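Local coordinates for NanS-p (Escherichia phage vB_EcoP_24B, PDB 6YP6), which belongs to a conserved carbohydrate esterase of a Shiga toxin-encoding bacteriophage and probably binds carbohydrate, at residues A91-V96 and S184-F189; S97-G102 and G110-A115; V128-A133 and N138-G143; V167-D172 and T177-T182. One frame throughout, in Å; residues are numbered along the deposited sequence. Where two conformers were deposited one is given.

Interaction 1 (A91-V96 and S184-F189)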
loop_
_atom_site.group_PDB
_atom_site.type_symbol
_atom_site.label_atom_id
_atom_site.label_comp_id
_atom_site.label_asym_id
_atom_site.label_seq_id
_atom_site.Cartn_x
_atom_site.Cartn_y
_atom_site.Cartn_z
ATOM N N ALA A 91 4.305 -1.583 -3.594
ATOM C CA ALA A 91 4.461 -1.634 -2.154
ATOM C C ALA A 91 3.961 -0.338 -1.528
ATOM O O ALA A 91 3.990 0.733 -2.142
ATOM C CB ALA A 91 5.935 -1.822 -1.760
ATOM N N PHE A 92 3.543 -0.463 -0.272
ATOM C CA PHE A 92 3.102 0.624 0.595
ATOM C C PHE A 92 4.018 0.648 1.813
ATOM O O PHE A 92 4.048 -0.315 2.584
ATOM C CB PHE A 92 1.663 0.378 1.091
ATOM C CG PHE A 92 0.655 0.302 -0.013
ATOM C CD1 PHE A 92 0.467 -0.881 -0.713
ATOM C CD2 PHE A 92 -0.099 1.408 -0.376
ATOM C CE1 PHE A 92 -0.452 -0.948 -1.761
ATOM C CE2 PHE A 92 -1.007 1.339 -1.434
ATOM C CZ PHE A 92 -1.185 0.156 -2.110
ATOM N N TYR A 93 4.755 1.745 1.991
ATOM C CA TYR A 93 5.631 1.931 3.134
ATOM C C TYR A 93 5.206 3.183 3.883
ATOM O O TYR A 93 5.057 4.256 3.285
ATOM C CB TYR A 93 7.091 2.114 2.717
ATOM C CG TYR A 93 7.640 1.053 1.853
ATOM C CD1 TYR A 93 7.786 -0.230 2.319
ATOM C CD2 TYR A 93 8.038 1.345 0.546
ATOM C CE1 TYR A 93 8.305 -1.225 1.485
ATOM C CE2 TYR A 93 8.559 0.379 -0.276
ATOM C CZ TYR A 93 8.681 -0.901 0.199
ATOM O OH TYR A 93 9.223 -1.865 -0.634
ATOM N N TRP A 94 5.068 3.071 5.197
ATOM C CA TRP A 94 4.726 4.216 6.044
ATOM C C TRP A 94 5.637 4.194 7.267
ATOM O O TRP A 94 5.227 3.763 8.359
ATOM C CB TRP A 94 3.252 4.206 6.430
ATOM C CG TRP A 94 2.768 5.412 7.172
ATOM C CD1 TRP A 94 3.465 6.541 7.534
ATOM C CD2 TRP A 94 1.446 5.581 7.674
ATOM N NE1 TRP A 94 2.650 7.388 8.232
ATOM C CE2 TRP A 94 1.403 6.824 8.331
ATOM C CE3 TRP A 94 0.291 4.793 7.634
ATOM C CZ2 TRP A 94 0.249 7.296 8.943
ATOM C CZ3 TRP A 94 -0.847 5.263 8.234
ATOM C CH2 TRP A 94 -0.866 6.503 8.881
ATOM N N PRO A 95 6.881 4.638 7.113
ATOM C CA PRO A 95 7.767 4.786 8.269
ATOM C C PRO A 95 7.260 5.936 9.121
ATOM O O PRO A 95 6.755 6.928 8.594
ATOM C CB PRO A 95 9.134 5.107 7.643
ATOM C CG PRO A 95 8.878 5.451 6.210
ATOM C CD PRO A 95 7.484 5.138 5.859
ATOM N N VAL A 96 7.396 5.812 10.441
ATOM C CA VAL A 96 6.962 6.858 11.356
ATOM C C VAL A 96 8.132 7.285 12.234
ATOM O O VAL A 96 9.000 6.483 12.593
ATOM C CB VAL A 96 5.719 6.453 12.176
ATOM C CG1 VAL A 96 4.537 6.259 11.235
ATOM C CG2 VAL A 96 5.951 5.202 12.998
ATOM N N SER A 184 10.966 -3.641 11.168
ATOM C CA SER A 184 11.227 -3.992 9.781
ATOM C C SER A 184 12.575 -3.420 9.361
ATOM O O SER A 184 13.005 -2.402 9.906
ATOM C CB SER A 184 10.144 -3.382 8.877
ATOM O OG SER A 184 10.503 -3.365 7.508
ATOM N N PRO A 185 13.239 -4.051 8.387
ATOM C CA PRO A 185 14.517 -3.509 7.905
ATOM C C PRO A 185 14.376 -2.337 6.953
ATOM O O PRO A 185 15.395 -1.719 6.616
ATOM C CB PRO A 185 15.137 -4.707 7.169
ATOM C CG PRO A 185 13.961 -5.426 6.628
ATOM C CD PRO A 185 12.906 -5.321 7.713
ATOM N N VAL A 186 13.162 -2.027 6.489
ATOM C CA VAL A 186 13.002 -0.957 5.514
ATOM C C VAL A 186 13.399 0.363 6.155
ATOM O O VAL A 186 12.869 0.752 7.204
ATOM C CB VAL A 186 11.567 -0.936 4.965
ATOM C CG1 VAL A 186 11.382 0.244 4.017
ATOM C CG2 VAL A 186 11.238 -2.254 4.258
ATOM N N SER A 187 14.329 1.065 5.509
ATOM C CA SER A 187 14.921 2.272 6.067
ATOM C C SER A 187 15.058 3.406 5.073
ATOM O O SER A 187 15.340 4.521 5.505
ATOM C CB SER A 187 16.320 1.967 6.616
ATOM O OG SER A 187 17.154 1.480 5.579
ATOM N N ALA A 188 14.875 3.175 3.774
ATOM C CA ALA A 188 15.268 4.134 2.750
ATOM C C ALA A 188 14.216 5.196 2.467
ATOM O O ALA A 188 14.457 6.073 1.632
ATOM C CB ALA A 188 15.584 3.407 1.437
ATOM N N PHE A 189 13.060 5.147 3.125
ATOM C CA PHE A 189 11.949 6.039 2.813
ATOM C C PHE A 189 11.743 7.047 3.932
ATOM O O PHE A 189 11.857 6.718 5.119
ATOM C CB PHE A 189 10.672 5.239 2.545
ATOM C CG PHE A 189 10.811 4.294 1.394
ATOM C CD1 PHE A 189 10.569 4.719 0.092
ATOM C CD2 PHE A 189 11.235 2.996 1.600
ATOM C CE1 PHE A 189 10.725 3.864 -0.970
ATOM C CE2 PHE A 189 11.395 2.129 0.532
ATOM C CZ PHE A 189 11.142 2.566 -0.754
#

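Interaction 2 (S97-G102 and G110-A115)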
loop_
_atom_site.group_PDB
_atom_site.type_symbol
_atom_site.label_atom_id
_atom_site.label_comp_id
_atom_site.label_asym_id
_atom_site.label_seq_id
_atom_site.Cartn_x
_atom_site.Cartn_y
_atom_site.Cartn_z
ATOM N N SER A 97 8.148 8.577 12.581
ATOM C CA SER A 97 9.267 9.151 13.320
ATOM C C SER A 97 9.187 8.880 14.816
ATOM O O SER A 97 10.185 9.067 15.511
ATOM C CB SER A 97 9.330 10.660 13.089
ATOM O OG SER A 97 8.119 11.260 13.489
ATOM N N SER A 98 8.028 8.452 15.309
ATOM C CA SER A 98 7.870 8.029 16.689
ATOM C C SER A 98 6.640 7.142 16.757
ATOM O O SER A 98 5.794 7.150 15.860
ATOM C CB SER A 98 7.716 9.228 17.636
ATOM O OG SER A 98 6.458 9.859 17.458
ATOM N N LEU A 99 6.569 6.365 17.817
ATOM C CA LEU A 99 5.363 5.674 18.230
ATOM C C LEU A 99 4.861 6.308 19.522
ATOM O O LEU A 99 5.621 6.978 20.229
ATOM C CB LEU A 99 5.643 4.186 18.459
ATOM C CG LEU A 99 5.969 3.407 17.182
ATOM C CD1 LEU A 99 6.483 2.022 17.518
ATOM C CD2 LEU A 99 4.748 3.311 16.282
ATOM N N PRO A 100 3.584 6.135 19.852
ATOM C CA PRO A 100 3.052 6.740 21.080
ATOM C C PRO A 100 3.786 6.233 22.316
ATOM O O PRO A 100 4.389 5.160 22.320
ATOM C CB PRO A 100 1.585 6.299 21.085
ATOM C CG PRO A 100 1.263 6.005 19.638
ATOM C CD PRO A 100 2.538 5.466 19.057
ATOM N N GLN A 101 3.725 7.023 23.383
ATOM C CA GLN A 101 4.361 6.617 24.631
ATOM C C GLN A 101 3.874 5.229 25.038
ATOM O O GLN A 101 2.674 4.951 25.037
ATOM C CB GLN A 101 4.056 7.619 25.750
ATOM C CG GLN A 101 4.404 7.126 27.171
ATOM C CD GLN A 101 5.854 6.692 27.319
ATOM O OE1 GLN A 101 6.727 7.144 26.577
ATOM N NE2 GLN A 101 6.116 5.810 28.282
ATOM N N GLY A 102 4.811 4.360 25.390
ATOM C CA GLY A 102 4.456 3.031 25.834
ATOM C C GLY A 102 4.122 2.054 24.733
ATOM O O GLY A 102 3.695 0.932 25.028
ATOM N N GLY A 110 14.916 -2.686 13.453
ATOM C CA GLY A 110 15.300 -1.364 13.877
ATOM C C GLY A 110 14.549 -0.221 13.245
ATOM O O GLY A 110 14.959 0.932 13.429
ATOM N N ASN A 111 13.474 -0.487 12.493
ATOM C CA ASN A 111 12.668 0.593 11.948
ATOM C C ASN A 111 11.192 0.367 12.229
ATOM O O ASN A 111 10.685 -0.758 12.122
ATOM C CB ASN A 111 12.862 0.762 10.448
ATOM C CG ASN A 111 14.297 1.001 10.082
ATOM O OD1 ASN A 111 14.746 2.137 10.038
ATOM N ND2 ASN A 111 15.032 -0.071 9.819
ATOM N N ASN A 112 10.520 1.464 12.572
ATOM C CA ASN A 112 9.100 1.469 12.887
ATOM C C ASN A 112 8.303 1.931 11.677
ATOM O O ASN A 112 8.429 3.087 11.247
ATOM C CB ASN A 112 8.832 2.429 14.045
ATOM C CG ASN A 112 9.564 2.047 15.311
ATOM O OD1 ASN A 112 9.711 0.870 15.638
ATOM N ND2 ASN A 112 10.003 3.059 16.049
ATOM N N LEU A 113 7.484 1.030 11.137
ATOM C CA LEU A 113 6.598 1.338 10.021
ATOM C C LEU A 113 5.197 0.841 10.343
ATOM O O LEU A 113 5.027 -0.271 10.844
ATOM C CB LEU A 113 7.047 0.683 8.698
ATOM C CG LEU A 113 8.390 1.143 8.144
ATOM C CD1 LEU A 113 9.469 0.190 8.634
ATOM C CD2 LEU A 113 8.421 1.196 6.654
ATOM N N LEU A 114 4.201 1.670 10.029
ATOM C CA LEU A 114 2.808 1.239 10.145
ATOM C C LEU A 114 2.343 0.499 8.901
ATOM O O LEU A 114 1.277 -0.130 8.930
ATOM C CB LEU A 114 1.898 2.435 10.408
ATOM C CG LEU A 114 2.197 3.205 11.697
ATOM C CD1 LEU A 114 1.196 4.338 11.836
ATOM C CD2 LEU A 114 2.197 2.301 12.919
ATOM N N ALA A 115 3.115 0.575 7.818
ATOM C CA ALA A 115 2.862 -0.205 6.620
ATOM C C ALA A 115 4.192 -0.578 6.001
ATOM O O ALA A 115 5.090 0.259 5.905
ATOM C CB ALA A 115 2.050 0.584 5.602
#

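Interaction 3 (V128-A133 and N138-G143)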
loop_
_atom_site.group_PDB
_atom_site.type_symbol
_atom_site.label_atom_id
_atom_site.label_comp_id
_atom_site.label_asym_id
_atom_site.label_seq_id
_atom_site.Cartn_x
_atom_site.Cartn_y
_atom_site.Cartn_z
ATOM N N VAL A 128 -0.164 -10.852 -1.101
ATOM C CA VAL A 128 0.104 -9.705 -0.247
ATOM C C VAL A 128 1.121 -10.148 0.796
ATOM O O VAL A 128 0.879 -11.120 1.517
ATOM C CB VAL A 128 -1.167 -9.209 0.453
ATOM C CG1 VAL A 128 -0.851 -7.972 1.270
ATOM C CG2 VAL A 128 -2.299 -8.946 -0.515
ATOM N N MET A 129 2.245 -9.431 0.890
ATOM C CA MET A 129 3.380 -9.804 1.710
ATOM C C MET A 129 3.734 -8.668 2.662
ATOM O O MET A 129 3.505 -7.499 2.366
ATOM C CB MET A 129 4.606 -10.051 0.807
ATOM C CG MET A 129 4.393 -11.076 -0.283
ATOM S SD MET A 129 4.105 -12.762 0.291
ATOM C CE MET A 129 5.651 -13.129 1.091
ATOM N N TYR A 130 4.326 -9.033 3.798
ATOM C CA TYR A 130 4.813 -8.088 4.798
ATOM C C TYR A 130 6.329 -8.122 4.792
ATOM O O TYR A 130 6.931 -9.158 5.100
ATOM C CB TYR A 130 4.257 -8.471 6.171
ATOM C CG TYR A 130 4.552 -7.540 7.328
ATOM C CD1 TYR A 130 4.918 -6.219 7.151
ATOM C CD2 TYR A 130 4.420 -8.001 8.628
ATOM C CE1 TYR A 130 5.160 -5.380 8.243
ATOM C CE2 TYR A 130 4.668 -7.186 9.714
ATOM C CZ TYR A 130 5.030 -5.873 9.524
ATOM O OH TYR A 130 5.285 -5.078 10.621
ATOM N N HIS A 131 6.942 -6.988 4.451
ATOM C CA HIS A 131 8.400 -6.862 4.416
ATOM C C HIS A 131 8.912 -6.557 5.822
ATOM O O HIS A 131 9.257 -5.424 6.174
ATOM C CB HIS A 131 8.791 -5.770 3.440
ATOM C CG HIS A 131 10.257 -5.706 3.142
ATOM N ND1 HIS A 131 10.749 -4.983 2.077
ATOM C CD2 HIS A 131 11.335 -6.271 3.741
ATOM C CE1 HIS A 131 12.066 -5.098 2.043
ATOM N NE2 HIS A 131 12.449 -5.864 3.046
ATOM N N ASN A 132 8.936 -7.594 6.652
ATOM C CA ASN A 132 9.360 -7.435 8.034
ATOM C C ASN A 132 10.546 -8.326 8.386
ATOM O O ASN A 132 10.922 -8.379 9.560
ATOM C CB ASN A 132 8.211 -7.631 9.028
ATOM C CG ASN A 132 7.837 -9.075 9.197
ATOM O OD1 ASN A 132 7.931 -9.885 8.279
ATOM N ND2 ASN A 132 7.390 -9.410 10.398
ATOM N N ALA A 133 11.182 -8.959 7.402
ATOM C CA ALA A 133 12.347 -9.798 7.615
ATOM C C ALA A 133 13.532 -9.253 6.831
ATOM O O ALA A 133 13.374 -8.548 5.842
ATOM C CB ALA A 133 12.055 -11.241 7.187
ATOM N N ASN A 138 11.896 -14.953 4.211
ATOM C CA ASN A 138 11.274 -14.994 5.530
ATOM C C ASN A 138 10.195 -13.938 5.745
ATOM O O ASN A 138 9.634 -13.864 6.845
ATOM C CB ASN A 138 12.346 -14.850 6.611
ATOM C CG ASN A 138 13.289 -16.023 6.641
ATOM O OD1 ASN A 138 12.893 -17.165 6.403
ATOM N ND2 ASN A 138 14.547 -15.751 6.919
ATOM N N ASN A 139 9.888 -13.123 4.740
ATOM C CA ASN A 139 8.786 -12.181 4.878
ATOM C C ASN A 139 7.475 -12.946 5.053
ATOM O O ASN A 139 7.295 -14.045 4.520
ATOM C CB ASN A 139 8.687 -11.305 3.630
ATOM C CG ASN A 139 9.720 -10.198 3.602
ATOM O OD1 ASN A 139 10.325 -9.861 4.616
ATOM N ND2 ASN A 139 9.929 -9.635 2.420
ATOM N N LEU A 140 6.557 -12.360 5.817
ATOM C CA LEU A 140 5.281 -13.012 6.070
ATOM C C LEU A 140 4.378 -12.872 4.854
ATOM O O LEU A 140 4.260 -11.785 4.276
ATOM C CB LEU A 140 4.583 -12.403 7.283
ATOM C CG LEU A 140 5.224 -12.612 8.651
ATOM C CD1 LEU A 140 4.292 -12.071 9.723
ATOM C CD2 LEU A 140 5.548 -14.068 8.897
ATOM N N LYS A 141 3.727 -13.968 4.481
ATOM C CA LYS A 141 2.651 -13.915 3.500
ATOM C C LYS A 141 1.365 -13.592 4.262
ATOM O O LYS A 141 0.933 -14.361 5.130
ATOM C CB LYS A 141 2.520 -15.212 2.714
ATOM C CG LYS A 141 1.383 -15.150 1.694
ATOM C CD LYS A 141 1.130 -16.460 0.976
ATOM C CE LYS A 141 2.108 -16.709 -0.140
ATOM N NZ LYS A 141 1.831 -18.030 -0.784
ATOM N N LEU A 142 0.784 -12.440 3.973
ATOM C CA LEU A 142 -0.405 -11.995 4.679
ATOM C C LEU A 142 -1.681 -12.576 4.101
ATOM O O LEU A 142 -2.684 -12.651 4.815
ATOM C CB LEU A 142 -0.481 -10.475 4.659
ATOM C CG LEU A 142 0.675 -9.757 5.354
ATOM C CD1 LEU A 142 0.451 -8.257 5.301
ATOM C CD2 LEU A 142 0.871 -10.255 6.785
ATOM N N GLY A 143 -1.677 -12.958 2.835
ATOM C CA GLY A 143 -2.844 -13.515 2.186
ATOM C C GLY A 143 -2.653 -13.471 0.686
ATOM O O GLY A 143 -1.605 -13.082 0.181
HETATM O O HOH W 1 8.670 -12.398 8.914
HETATM O O HOH W 2 12.970 -9.091 3.105
#

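Interaction 4 (V167-D172 and T177-T182)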
loop_
_atom_site.group_PDB
_atom_site.type_symbol
_atom_site.label_atom_id
_atom_site.label_comp_id
_atom_site.label_asym_id
_atom_site.label_seq_id
_atom_site.Cartn_x
_atom_site.Cartn_y
_atom_site.Cartn_z
ATOM N N VAL A 167 -3.095 -6.035 13.312
ATOM C CA VAL A 167 -3.757 -5.529 12.113
ATOM C C VAL A 167 -4.448 -6.687 11.413
ATOM O O VAL A 167 -3.942 -7.811 11.388
ATOM C CB VAL A 167 -2.699 -4.891 11.183
ATOM C CG1 VAL A 167 -3.286 -4.449 9.862
ATOM C CG2 VAL A 167 -2.054 -3.707 11.871
ATOM N N THR A 168 -5.618 -6.418 10.844
ATOM C CA THR A 168 -6.307 -7.430 10.061
ATOM C C THR A 168 -6.284 -7.030 8.598
ATOM O O THR A 168 -6.806 -5.959 8.246
ATOM C CB THR A 168 -7.748 -7.635 10.536
ATOM O OG1 THR A 168 -7.738 -8.002 11.916
ATOM C CG2 THR A 168 -8.432 -8.759 9.742
ATOM N N PRO A 169 -5.699 -7.842 7.720
ATOM C CA PRO A 169 -5.787 -7.556 6.288
ATOM C C PRO A 169 -7.175 -7.914 5.792
ATOM O O PRO A 169 -7.781 -8.878 6.259
ATOM C CB PRO A 169 -4.719 -8.471 5.690
ATOM C CG PRO A 169 -4.700 -9.681 6.627
ATOM C CD PRO A 169 -5.091 -9.164 7.985
ATOM N N VAL A 170 -7.688 -7.117 4.862
ATOM C CA VAL A 170 -9.004 -7.318 4.270
ATOM C C VAL A 170 -8.786 -7.417 2.768
ATOM O O VAL A 170 -8.342 -6.450 2.133
ATOM C CB VAL A 170 -9.988 -6.195 4.624
ATOM C CG1 VAL A 170 -11.388 -6.611 4.226
ATOM C CG2 VAL A 170 -9.925 -5.860 6.110
ATOM N N ILE A 171 -9.056 -8.585 2.203
ATOM C CA ILE A 171 -8.712 -8.922 0.831
ATOM C C ILE A 171 -10.018 -9.125 0.076
ATOM O O ILE A 171 -10.788 -10.043 0.380
ATOM C CB ILE A 171 -7.803 -10.160 0.778
ATOM C CG1 ILE A 171 -6.457 -9.822 1.440
ATOM C CG2 ILE A 171 -7.610 -10.640 -0.644
ATOM C CD1 ILE A 171 -5.557 -11.017 1.698
ATOM N N ASP A 172 -10.293 -8.244 -0.885
ATOM C CA ASP A 172 -11.543 -8.311 -1.648
ATOM C C ASP A 172 -12.753 -8.416 -0.717
ATOM O O ASP A 172 -13.693 -9.176 -0.957
ATOM C CB ASP A 172 -11.495 -9.433 -2.683
ATOM C CG ASP A 172 -10.571 -9.110 -3.843
ATOM O OD1 ASP A 172 -10.335 -7.920 -4.097
ATOM O OD2 ASP A 172 -10.102 -10.041 -4.517
ATOM N N THR A 177 -6.009 -13.421 7.883
ATOM C CA THR A 177 -5.543 -13.745 9.229
ATOM C C THR A 177 -4.934 -12.514 9.885
ATOM O O THR A 177 -4.068 -11.863 9.290
ATOM C CB THR A 177 -4.508 -14.865 9.147
ATOM O OG1 THR A 177 -5.081 -15.973 8.450
ATOM C CG2 THR A 177 -4.049 -15.310 10.521
ATOM N N PRO A 178 -5.335 -12.173 11.111
ATOM C CA PRO A 178 -4.684 -11.053 11.804
ATOM C C PRO A 178 -3.194 -11.308 11.958
ATOM O O PRO A 178 -2.744 -12.450 12.084
ATOM C CB PRO A 178 -5.389 -11.018 13.167
ATOM C CG PRO A 178 -6.707 -11.652 12.908
ATOM C CD PRO A 178 -6.464 -12.724 11.896
ATOM N N PHE A 179 -2.426 -10.221 11.968
ATOM C CA PHE A 179 -0.992 -10.288 12.208
ATOM C C PHE A 179 -0.598 -9.088 13.049
ATOM O O PHE A 179 -1.297 -8.074 13.077
ATOM C CB PHE A 179 -0.192 -10.305 10.884
ATOM C CG PHE A 179 -0.330 -9.044 10.077
ATOM C CD1 PHE A 179 -1.446 -8.797 9.296
ATOM C CD2 PHE A 179 0.684 -8.102 10.092
ATOM C CE1 PHE A 179 -1.551 -7.619 8.568
ATOM C CE2 PHE A 179 0.587 -6.932 9.367
ATOM C CZ PHE A 179 -0.527 -6.694 8.604
ATOM N N THR A 180 0.531 -9.198 13.737
ATOM C CA THR A 180 1.023 -8.113 14.567
ATOM C C THR A 180 2.220 -7.448 13.896
ATOM O O THR A 180 3.155 -8.120 13.453
ATOM C CB THR A 180 1.360 -8.611 15.971
ATOM O OG1 THR A 180 0.163 -9.098 16.589
ATOM C CG2 THR A 180 1.924 -7.490 16.834
ATOM N N LEU A 181 2.175 -6.120 13.810
ATOM C CA LEU A 181 3.296 -5.374 13.268
ATOM C C LEU A 181 4.534 -5.641 14.105
ATOM O O LEU A 181 4.461 -5.796 15.325
ATOM C CB LEU A 181 3.011 -3.877 13.277
ATOM C CG LEU A 181 1.861 -3.412 12.386
ATOM C CD1 LEU A 181 1.519 -1.965 12.685
ATOM C CD2 LEU A 181 2.162 -3.575 10.910
ATOM N N THR A 182 5.682 -5.685 13.439
ATOM C CA THR A 182 6.976 -5.840 14.079
ATOM C C THR A 182 7.896 -4.766 13.524
ATOM O O THR A 182 7.550 -4.038 12.595
ATOM C CB THR A 182 7.597 -7.221 13.811
ATOM O OG1 THR A 182 7.950 -7.339 12.432
ATOM C CG2 THR A 182 6.651 -8.335 14.175
#

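Interaction 1 (A91-V96 and S184-F189)
The rings of Tyr93 and Phe189 form an offset stack, with centroids 4.4 Å apart and planes inclined at 24°. Tyr93 CD2 stands over one face of Phe189, off towards the ring's rim. Tyr93 CE2 is 3.4 Å from Phe189 CZ, an ordinary stacking contact. On both residues CG lies anti to the carbonyl carbon (chi1 -54° for Tyr93), and both CB atoms point towards the opposite segment, which brings the rings together between the two chains.

Two aliphatic groups add to the stack. Val186 places CG1 over a face of the Tyr93 ring, 4.0 Å from Tyr93 CD1. Pro95 meets the base of the Phe189 side chain, with Pro95 CG 4.1 Å from Phe189 CB. The same ring carbon, Pro95 CG, also lies 3.4 Å from the backbone oxygen Phe189 O.

The contact joins the end of strand 88-95, in the seven-stranded antiparallel sheet, to the loop that leads into strand 193-197. That strand is the sheet neighbour of 88-95, and its His195 also meets the Phe189 ring.

Polar bonding shapes the loop itself. Ser184 OG accepts from Val186 N at 3.1 Å, nearly straight at 172°, which makes an ST turn. The same hydroxyl is hydrogen-bonded to the backbone oxygen of His131, tying the ST turn to the residue that follows strand 125-130.

Interaction 2 (S97-G102 and G110-A115)
Leu99 reaches across to Asn112 and Leu114, and its side chain carries nearly all of the contact. Leu99 CB points towards segment 110-115. From there CG lies anti to the carbonyl carbon (chi1 -68°), beside the backbone N, and the chain forks into two methyls with separate partners.

The first branch, CD1, ends against the amide of Asn112. Leu99 CD1 is 3.8 Å from Asn112 CG and 3.9 Å from Asn112 OD1. Asn112 ND2 is scarcely farther, at 4.0 Å from Leu99 CD1. The methyl sits over one face of the amide, above CG, in a van der Waals contact. Asn112 CB points back towards the loop, and its side chain also touches Leu105.

The second branch, CD2, goes to Leu114. Leu99 CD2 and Leu114 CD2 are 4.3 Å apart, a looser apolar touch made methyl to methyl. The Leu114 CB does not aim at the loop, but the end of its side chain approaches it. The chain turns a corner at Leu114.

The two segments bury a modest 132 Å² between them. Segment 97-102 lies in the loop from strand 88-95 to strand 113-121, and segment 110-115 runs into the latter. These strands are neighbours in the antiparallel sheet. Leu67 of helix 64-69 touches Leu99, Pro100 and Leu114, so the helix touches both segments. Trp94 of strand 88-95 also touches Leu114, which joins the contact to the sheet.

Interaction 3 (V128-A133 and N138-G143)
Tyr130 and Leu140 form an antiparallel hydrogen-bonded pair, in which Tyr130 N donates to Leu140 O at 2.8 Å. The return bond, from Leu140 N to Tyr130 O, is weak. Farther along, Val128 N donates to Gly143 O at 2.9 Å and 176°. Val128 O takes Leu142 N at 2.8 Å, and more weakly Gly143 N.

Leu142 and Gly143 thus both face Val128. This is a classic beta bulge, and it shifts the register by one residue. It lies in the hairpin of strands 125-130 and 140-147, the latter an outermost strand of the seven-stranded sheet within the chain.

Side-chain polar bonds hold the end of the hairpin. Asn139 OD1 accepts from Ala133 N at 3.1 Å, almost end-on to its C=O. The other end of this amide, ND2, is bonded to Tyr118 OH. One water donates to both Asn132 OD1 and Asn138 O, bridging the two chains. Asn132 ND2 bonds to Thr182 OG1, and Tyr130 OH to Thr182 N.

Side-chain packing falls on both faces. Met129 is bent at chi2 (-65°) and chi3 (-64°), which curls its end over the partner strand. There Met129 SD lies 3.7 Å from Lys141 CA, and Met129 CE comes near Leu140 O. On the face with Val128 and Tyr130, Leu142 CD2 packs 3.9 Å from Tyr130 CB. Asn132 CB sits over the centre of one face of the Tyr130 ring.

Interaction 4 (V167-D172 and T177-T182)
Val167 and Phe179 face each other as an antiparallel hydrogen-bonded pair, with Val167 N donating to Phe179 O at 2.7 Å and Phe179 N to Val167 O at 2.9 Å. Both bonds are close to straight, at 160° and 169°. Pro178 CA adds a CA-H...O contact to the same Val167 O.

The two side chains run side by side on one face of the sheet. Phe179 CG sits between the backbone N and the carbonyl carbon (chi1 65°), which turns a ring face to Val167. Val167 CB stands over that face, off its centre, in a CH-pi contact 4.2 Å from the centroid of the Phe179 ring. Val167 CG1 also touches Phe179 CZ.

This pairing belongs to the hairpin of strands 166-171 and 174-180, at an end of the eight-stranded antiparallel sheet. The buried Phe179 ring also meets Tyr130 and Leu142 of the other sheet.

Pro169 CD approaches the Phe179 ring at its edge, in the ring plane, 3.9 Å from Phe179 CD1. Pro169 CD also lies 3.2 Å from Thr177 O. The other valine branch, Val167 CG2, packs 4.0 Å from Leu181 CG. Beside the pair, Thr168 OG1 rests against the ring of Pro178.

In the fold
Interactions 1, 2 and 3 all reach the seven-stranded sheet, while interaction 4 lies in the eight-stranded one. Interactions 2, 3 and 4 are nested along the chain within the loop closed by interaction 1. Interactions 1 and 2, with centres 11 Å apart, share the pairing of strands 88-95 and 113-121, where Trp94 O is 2.9 Å from Leu114 N. Interactions 3 and 4 are closest, with centres 10 Å apart. Tyr130 OH to Thr182 N, at 2.9 Å, links the hairpin of interaction 3 to the chain just beyond strand 174-180. Val186 CG2 packs 3.5 Å from His131 ND1 between interactions 1 and 3. A glycerol, probably from the crystallisation liquor, lies beside the Asn138 side chain.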